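Side-chain contacts in muramidase (Trichobolus zukalii, PDB 6ZMV), which probably hydrolyses the beta-1,4 glycosidic bonds of bacterial peptidoglycan, as a fungal lysozyme of glycoside hydrolase family 25: residues 132-137 and 177-182; 163-168 and 173-178; 191-194 and 198-201. All coordinates share one frame; numbering follows the deposited sequence.

Contact 1 of 3, residues 132-137 and 177-182. With GOL (glycerol), chain D.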
# COMPACT_ATOMS: atom_id res chain seq x y z
N MET A 132 6.05 -1.02 0.48
CA MET A 132 5.18 -1.64 1.50
C MET A 132 4.36 -2.75 0.83
O MET A 132 4.07 -2.66 -0.38
CB MET A 132 4.24 -0.60 2.12
CG MET A 132 4.97 0.66 2.55
SD MET A 132 4.11 1.72 3.69
CE MET A 132 2.82 2.32 2.60
N ILE A 133 3.96 -3.74 1.61
CA ILE A 133 3.07 -4.83 1.15
C ILE A 133 1.79 -4.75 1.94
O ILE A 133 1.86 -4.86 3.20
CB ILE A 133 3.72 -6.20 1.25
CG1 ILE A 133 4.92 -6.27 0.30
CG2 ILE A 133 2.71 -7.28 0.96
CD1 ILE A 133 5.76 -7.55 0.50
N TYR A 134 0.66 -4.65 1.26
CA TYR A 134 -0.68 -4.71 1.86
C TYR A 134 -1.22 -6.10 1.70
O TYR A 134 -1.20 -6.68 0.59
CB TYR A 134 -1.61 -3.70 1.16
CG TYR A 134 -3.06 -3.83 1.52
CD1 TYR A 134 -3.87 -4.75 0.87
CD2 TYR A 134 -3.65 -2.99 2.44
CE1 TYR A 134 -5.22 -4.83 1.17
CE2 TYR A 134 -4.99 -3.10 2.75
CZ TYR A 134 -5.79 -4.02 2.12
OH TYR A 134 -7.13 -4.08 2.39
N THR A 135 -1.76 -6.63 2.77
CA THR A 135 -2.42 -7.94 2.76
C THR A 135 -3.35 -8.05 3.94
O THR A 135 -3.12 -7.44 5.00
CB THR A 135 -1.37 -9.09 2.77
OG1 THR A 135 -1.98 -10.37 2.59
CG2 THR A 135 -0.47 -9.09 3.98
N GLY A 136 -4.30 -8.97 3.84
CA GLY A 136 -4.96 -9.53 5.02
C GLY A 136 -4.21 -10.75 5.51
O GLY A 136 -3.42 -11.33 4.79
N TYR A 137 -4.52 -11.18 6.72
CA TYR A 137 -3.79 -12.28 7.37
C TYR A 137 -4.04 -13.58 6.59
O TYR A 137 -3.09 -14.27 6.20
CB TYR A 137 -4.28 -12.44 8.80
CG TYR A 137 -3.65 -13.61 9.51
CD1 TYR A 137 -2.42 -13.45 10.11
CD2 TYR A 137 -4.27 -14.84 9.60
CE1 TYR A 137 -1.79 -14.49 10.74
CE2 TYR A 137 -3.66 -15.87 10.26
CZ TYR A 137 -2.41 -15.71 10.81
OH TYR A 137 -1.80 -16.73 11.48
N ILE A 177 1.38 -0.20 9.16
CA ILE A 177 0.07 0.46 9.04
C ILE A 177 -0.98 -0.63 9.21
O ILE A 177 -0.81 -1.73 8.68
CB ILE A 177 -0.07 1.26 7.72
CG1 ILE A 177 0.98 2.37 7.61
CG2 ILE A 177 -1.49 1.79 7.51
CD1 ILE A 177 1.18 2.94 6.23
N TRP A 178 -2.07 -0.30 9.90
CA TRP A 178 -3.27 -1.13 10.04
C TRP A 178 -4.42 -0.48 9.30
O TRP A 178 -4.79 0.66 9.63
CB TRP A 178 -3.55 -1.24 11.53
CG TRP A 178 -4.76 -2.00 11.94
CD1 TRP A 178 -5.48 -2.93 11.25
CD2 TRP A 178 -5.42 -1.86 13.19
NE1 TRP A 178 -6.51 -3.41 12.01
CE2 TRP A 178 -6.51 -2.76 13.21
CE3 TRP A 178 -5.20 -1.04 14.31
CZ2 TRP A 178 -7.40 -2.82 14.29
CZ3 TRP A 178 -6.03 -1.17 15.40
CH2 TRP A 178 -7.10 -2.06 15.40
N GLN A 179 -5.02 -1.17 8.36
CA GLN A 179 -6.26 -0.77 7.71
C GLN A 179 -7.38 -1.40 8.53
O GLN A 179 -7.57 -2.62 8.47
CB GLN A 179 -6.31 -1.17 6.24
CG GLN A 179 -7.49 -0.53 5.53
CD GLN A 179 -7.72 -1.15 4.16
OE1 GLN A 179 -8.10 -2.34 4.08
NE2 GLN A 179 -7.38 -0.38 3.15
N PHE A 180 -8.10 -0.60 9.28
CA PHE A 180 -9.01 -1.15 10.33
C PHE A 180 -10.50 -1.01 10.01
O PHE A 180 -11.28 -1.62 10.71
CB PHE A 180 -8.72 -0.52 11.68
CG PHE A 180 -8.90 0.97 11.76
CD1 PHE A 180 -10.15 1.48 12.14
CD2 PHE A 180 -7.86 1.87 11.54
CE1 PHE A 180 -10.31 2.84 12.29
CE2 PHE A 180 -8.04 3.24 11.72
CZ PHE A 180 -9.26 3.71 12.07
N ASN A 181 -10.87 -0.31 8.92
CA ASN A 181 -12.25 -0.34 8.42
C ASN A 181 -12.28 0.19 6.99
O ASN A 181 -11.27 0.68 6.47
CB ASN A 181 -13.22 0.35 9.37
CG ASN A 181 -13.18 1.86 9.43
OD1 ASN A 181 -13.33 2.48 10.50
ND2 ASN A 181 -13.02 2.48 8.30
N ASP A 182 -13.42 -0.01 6.34
CA ASP A 182 -13.63 0.39 4.95
C ASP A 182 -14.58 1.57 4.89
O ASP A 182 -15.25 1.72 3.87
CB ASP A 182 -14.06 -0.80 4.08
CG ASP A 182 -15.34 -1.48 4.50
OD1 ASP A 182 -15.91 -1.05 5.49
OD2 ASP A 182 -15.72 -2.47 3.81
C1 GOL D . -5.97 -0.14 -0.40
O1 GOL D . -5.50 -0.11 0.93
C2 GOL D . -6.78 -1.39 -0.57
O2 GOL D . -7.81 -1.43 0.41
C3 GOL D . -7.38 -1.51 -1.94
O3 GOL D . -8.51 -2.34 -1.85
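Met-132 reaches strand 177-181 through its terminal methyl: CE lies 4.0 Å from Ile-177 CD1, where the two side chains cross at about a right angle. The bend at chi3 (-69°) places CE, while chi1 and chi2 set SD, 4.1 Å from Ile-177 CD1, so one methyl of Ile-177 meets the whole end of the methionine. Two residues on, Tyr-134 carries the polar half of the contact. Its OH donates to Gln-179 OE1 at 2.6 Å, a short bond. The oxygen sits at the ring edge in the ring plane, while the hydroxyl is tilted 35° out of the carbonyl plane of the amide. Gln-179 gets there with CG anti to its backbone N (chi1 -170°) and an extended chain beyond. Its OE1 also bonds Tyr-161 OH, and NE2 bonds Asp-6 OD2, so both ends of the amide are held and its rotation is fixed. A glycerol, probably from the crystallisation liquor, lies over one face of the Tyr-134 ring; its O2 accepts a nearly straight bond from Gln-179 NE2 at 3.0 Å and makes a weak one of 3.4 Å to Tyr-134 OH. Strand 156-159 runs between these two strands, and Tyr-134 also packs on Asp-95 and Glu-97. Such a polar cluster at the C-terminal ends of parallel strands, with glycerol bound in it, is consistent with the substrate-binding cleft of a GH25 TIM-barrel-like fold.

Contact 2 of 3, residues 163-168 and 173-178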
# COMPACT_ATOMS: atom_id res chain seq x y z
N SER A 163 -11.65 -4.57 16.29
CA SER A 163 -11.17 -3.68 17.36
C SER A 163 -9.69 -3.86 17.66
O SER A 163 -9.12 -2.99 18.33
CB SER A 163 -11.97 -3.83 18.58
OG SER A 163 -11.90 -5.16 19.03
N SER A 164 -9.10 -4.96 17.18
CA SER A 164 -7.67 -5.30 17.38
C SER A 164 -7.06 -5.75 16.06
O SER A 164 -7.77 -6.27 15.20
CB SER A 164 -7.52 -6.39 18.40
OG SER A 164 -7.90 -5.96 19.68
N VAL A 165 -5.75 -5.59 15.94
CA VAL A 165 -5.05 -5.92 14.68
C VAL A 165 -4.99 -7.42 14.49
O VAL A 165 -4.89 -7.87 13.31
CB VAL A 165 -3.69 -5.22 14.63
CG1 VAL A 165 -2.71 -5.90 15.57
CG2 VAL A 165 -3.15 -5.12 13.24
N GLY A 166 -5.05 -8.21 15.56
CA GLY A 166 -4.93 -9.66 15.43
C GLY A 166 -3.53 -10.17 15.15
O GLY A 166 -2.55 -9.46 15.34
N GLU A 167 -3.45 -11.40 14.69
CA GLU A 167 -2.14 -12.05 14.49
C GLU A 167 -1.43 -11.38 13.30
O GLU A 167 -2.05 -11.01 12.28
CB GLU A 167 -2.31 -13.55 14.25
CG GLU A 167 -2.83 -14.25 15.50
CD GLU A 167 -1.76 -14.47 16.54
OE1 GLU A 167 -0.57 -14.68 16.14
OE2 GLU A 167 -2.08 -14.44 17.73
N ILE A 168 -0.10 -11.29 13.43
CA ILE A 168 0.73 -10.71 12.38
C ILE A 168 1.24 -11.85 11.50
O ILE A 168 1.86 -12.79 11.99
CB ILE A 168 1.87 -9.91 12.99
CG1 ILE A 168 1.46 -8.94 14.12
CG2 ILE A 168 2.63 -9.19 11.92
CD1 ILE A 168 0.46 -7.90 13.70
N GLY A 173 7.37 -8.48 12.32
CA GLY A 173 7.25 -8.33 13.81
C GLY A 173 5.89 -7.71 14.23
O GLY A 173 5.38 -7.85 15.34
N TYR A 174 5.43 -6.88 13.37
CA TYR A 174 4.37 -5.89 13.60
C TYR A 174 3.99 -5.36 12.24
O TYR A 174 4.77 -5.41 11.28
CB TYR A 174 4.84 -4.73 14.50
CG TYR A 174 6.14 -4.13 14.02
CD1 TYR A 174 7.37 -4.64 14.38
CD2 TYR A 174 6.11 -3.05 13.15
CE1 TYR A 174 8.53 -4.13 13.86
CE2 TYR A 174 7.27 -2.55 12.59
CZ TYR A 174 8.48 -3.08 12.95
OH TYR A 174 9.62 -2.56 12.44
N GLN A 175 2.78 -4.83 12.17
CA GLN A 175 2.34 -4.05 10.99
C GLN A 175 2.87 -2.62 11.15
O GLN A 175 2.84 -2.05 12.23
CB GLN A 175 0.81 -4.07 10.90
CG GLN A 175 0.04 -3.03 11.71
CD GLN A 175 0.06 -3.12 13.21
OE1 GLN A 175 -0.44 -2.18 13.91
NE2 GLN A 175 0.52 -4.21 13.72
N THR A 176 3.29 -2.05 10.04
CA THR A 176 3.63 -0.62 9.96
C THR A 176 2.35 0.22 9.92
O THR A 176 2.29 1.32 10.54
CB THR A 176 4.60 -0.39 8.82
OG1 THR A 176 5.81 -1.09 9.10
CG2 THR A 176 4.89 1.06 8.60
N ILE A 177 1.38 -0.20 9.16
CA ILE A 177 0.07 0.46 9.04
C ILE A 177 -0.98 -0.63 9.21
O ILE A 177 -0.81 -1.73 8.68
CB ILE A 177 -0.07 1.26 7.72
CG1 ILE A 177 0.98 2.37 7.61
CG2 ILE A 177 -1.49 1.79 7.51
CD1 ILE A 177 1.18 2.94 6.23
N TRP A 178 -2.07 -0.30 9.90
CA TRP A 178 -3.27 -1.13 10.04
C TRP A 178 -4.42 -0.48 9.30
O TRP A 178 -4.79 0.66 9.63
CB TRP A 178 -3.55 -1.24 11.53
CG TRP A 178 -4.76 -2.00 11.94
CD1 TRP A 178 -5.48 -2.93 11.25
CD2 TRP A 178 -5.42 -1.86 13.19
NE1 TRP A 178 -6.51 -3.41 12.01
CE2 TRP A 178 -6.51 -2.76 13.21
CE3 TRP A 178 -5.20 -1.04 14.31
CZ2 TRP A 178 -7.40 -2.82 14.29
CZ3 TRP A 178 -6.03 -1.17 15.40
CH2 TRP A 178 -7.10 -2.06 15.40
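Val-165 sets its CG2 methyl squarely over the five-membered ring of Trp-178, 3.7 Å from the ring centroid and 10° off the normal, a CH-pi contact. CB of the valine rides over the centre of the whole indole. The six-membered part of the indole runs on to the loop backbone, where Ser-164 C comes within 3.4 Å of Trp-178 CZ2, and Ser-163 O reaches the ring edge at CH2. The same methyl of Val-165 also meets the amide of Gln-175, with CD 3.8 Å from CG2; the two side chains come from opposite directions. Gln-175 folds back to do this, CG wedged between backbone N and carbonyl carbon (chi1 85°) and the chain bent again at chi2. Its NE2 then touches Ile-168 CD1 at 3.7 Å, while CG2 of Ile-168 rests on the backbone at Tyr-174 N. No hydrogen bond joins the two segments. Further out, Trp-178 NE1 bonds Arg-160 O, which together with the Val-165 packing helps hold the indole in place, and Arg-160 NH2 holds Ser-164 O. Val-165 and Ile-168 both lean on Leu-158. The arrangement is a surface loop folded back over the start of the next strand, within the connection between parallel strands 156-159 and 177-181 of the barrel.

Contact 3 of 3, residues 191-194 and 198-201; sequences DSFN and DRLK
Phe-193 lays one ring face against Leu-200 on helix 197-205, with Leu-200 CB 3.9 Å from the ring centroid and 17° off its normal, a CH-pi contact. CB sits toward the rim on the CD2 side, while Leu-200 CD1 lies over the same face, 3.9 Å from Phe-193 CD1. The outer end of the ring runs up to the helix backbone: CE2 is 3.4 Å from Leu-200 N, and CZ lies 3.7 Å from Arg-199 C. A first torsion near trans (chi1 168°) extends the ring on toward the helix. Arg-199 borders the same ring through its aliphatic part, CB at the ring edge in plane and Arg-199 CD 3.9 Å from Phe-193 CZ. That CD also meets the backbone O of Asn-194 at 3.6 Å, a packing contact and not a hydrogen bond, as none crosses between the two segments. At the start of the helix, Ser-196 OG accepts from Arg-199 N. On the strand side, Asn-194 ND2 bonds Gln-175 O, tying the strand end to the residues just before strand 177-181, and Phe-193 and Leu-200 both touch Val-2 and Phe-26. Phe-193 lies between sheet and helix, pointing inward to meet the C-terminal helix, which packs across the end of the TIM-barrel-like fold where the parallel strands begin, opposite the end bearing the Tyr-134/Gln-179 cluster.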
# COMPACT_ATOMS: atom_id res chain seq x y z
N ASP A 191 -7.03 4.01 8.02
CA ASP A 191 -5.71 3.46 8.34
C ASP A 191 -5.14 4.10 9.62
O ASP A 191 -5.46 5.21 9.95
CB ASP A 191 -4.74 3.66 7.18
CG ASP A 191 -5.18 2.97 5.91
OD1 ASP A 191 -5.12 1.73 5.87
OD2 ASP A 191 -5.61 3.66 4.96
N SER A 192 -4.26 3.35 10.26
CA SER A 192 -3.53 3.84 11.44
C SER A 192 -2.06 3.42 11.36
O SER A 192 -1.78 2.21 11.23
CB SER A 192 -4.15 3.27 12.71
OG SER A 192 -3.53 3.80 13.87
N PHE A 193 -1.18 4.39 11.41
CA PHE A 193 0.25 4.10 11.43
C PHE A 193 0.68 3.74 12.85
O PHE A 193 0.26 4.37 13.81
CB PHE A 193 1.01 5.30 10.91
CG PHE A 193 2.49 5.25 11.14
CD1 PHE A 193 3.29 4.51 10.28
CD2 PHE A 193 3.06 5.86 12.25
CE1 PHE A 193 4.65 4.39 10.50
CE2 PHE A 193 4.42 5.71 12.50
CZ PHE A 193 5.20 5.01 11.60
N ASN A 194 1.55 2.74 12.92
CA ASN A 194 2.06 2.19 14.20
C ASN A 194 3.22 3.01 14.76
O ASN A 194 4.39 2.73 14.51
CB ASN A 194 2.45 0.75 13.91
CG ASN A 194 2.80 -0.06 15.14
OD1 ASN A 194 3.07 0.53 16.18
ND2 ASN A 194 2.88 -1.37 15.06
N ASP A 198 6.37 11.63 14.31
CA ASP A 198 7.81 11.72 14.02
C ASP A 198 8.27 10.39 13.40
O ASP A 198 9.11 10.38 12.45
CB ASP A 198 8.62 12.04 15.30
CG ASP A 198 8.38 13.44 15.80
OD1 ASP A 198 8.40 14.39 14.99
OD2 ASP A 198 8.16 13.56 17.01
N ARG A 199 7.77 9.26 13.92
CA ARG A 199 8.18 7.95 13.36
C ARG A 199 7.65 7.83 11.92
O ARG A 199 8.33 7.31 11.02
CB ARG A 199 7.71 6.84 14.26
CG ARG A 199 8.34 5.51 13.88
CD ARG A 199 7.66 4.31 14.54
NE ARG A 199 8.07 4.03 15.87
CZ ARG A 199 9.14 3.27 16.24
NH1 ARG A 199 10.08 2.93 15.41
NH2 ARG A 199 9.31 3.01 17.48
N LEU A 200 6.46 8.32 11.63
CA LEU A 200 5.89 8.31 10.27
C LEU A 200 6.74 9.18 9.33
O LEU A 200 7.01 8.80 8.21
CB LEU A 200 4.44 8.78 10.33
CG LEU A 200 3.79 9.01 8.98
CD1 LEU A 200 3.76 7.73 8.12
CD2 LEU A 200 2.40 9.53 9.17
N LYS A 201 7.14 10.35 9.77
CA LYS A 201 8.02 11.23 8.97
C LYS A 201 9.33 10.52 8.64
O LYS A 201 9.82 10.66 7.52
CB LYS A 201 8.27 12.54 9.69
CG LYS A 201 7.09 13.48 9.71
CD LYS A 201 7.25 14.70 10.58
CE LYS A 201 6.07 15.64 10.44
NZ LYS A 201 6.24 16.77 11.38

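How the contacts relate
From the N terminus, contact 1 comes first: it joins strand 132-136 to strand 177-181 and so closes a long excursion through helix 137-144 and strand 156-159. Contact 2 closes a short loop, 169-172, inside that span and ends on the same strand, sharing Ile-177 and Trp-178 with contact 1. Tyr-137 of contact 1 also packs on Glu-167 and Ile-168. Contact 3 follows in series, across a short connection from strand 189-193 into helix 197-205. It meets the others through antiparallel pairing of strands 177-181 and 189-193, where Trp-178 O lies 2.8 Å from Ser-192 N, probably hydrogen-bonded. Together they tie three strands, a surface loop and the C-terminal helix.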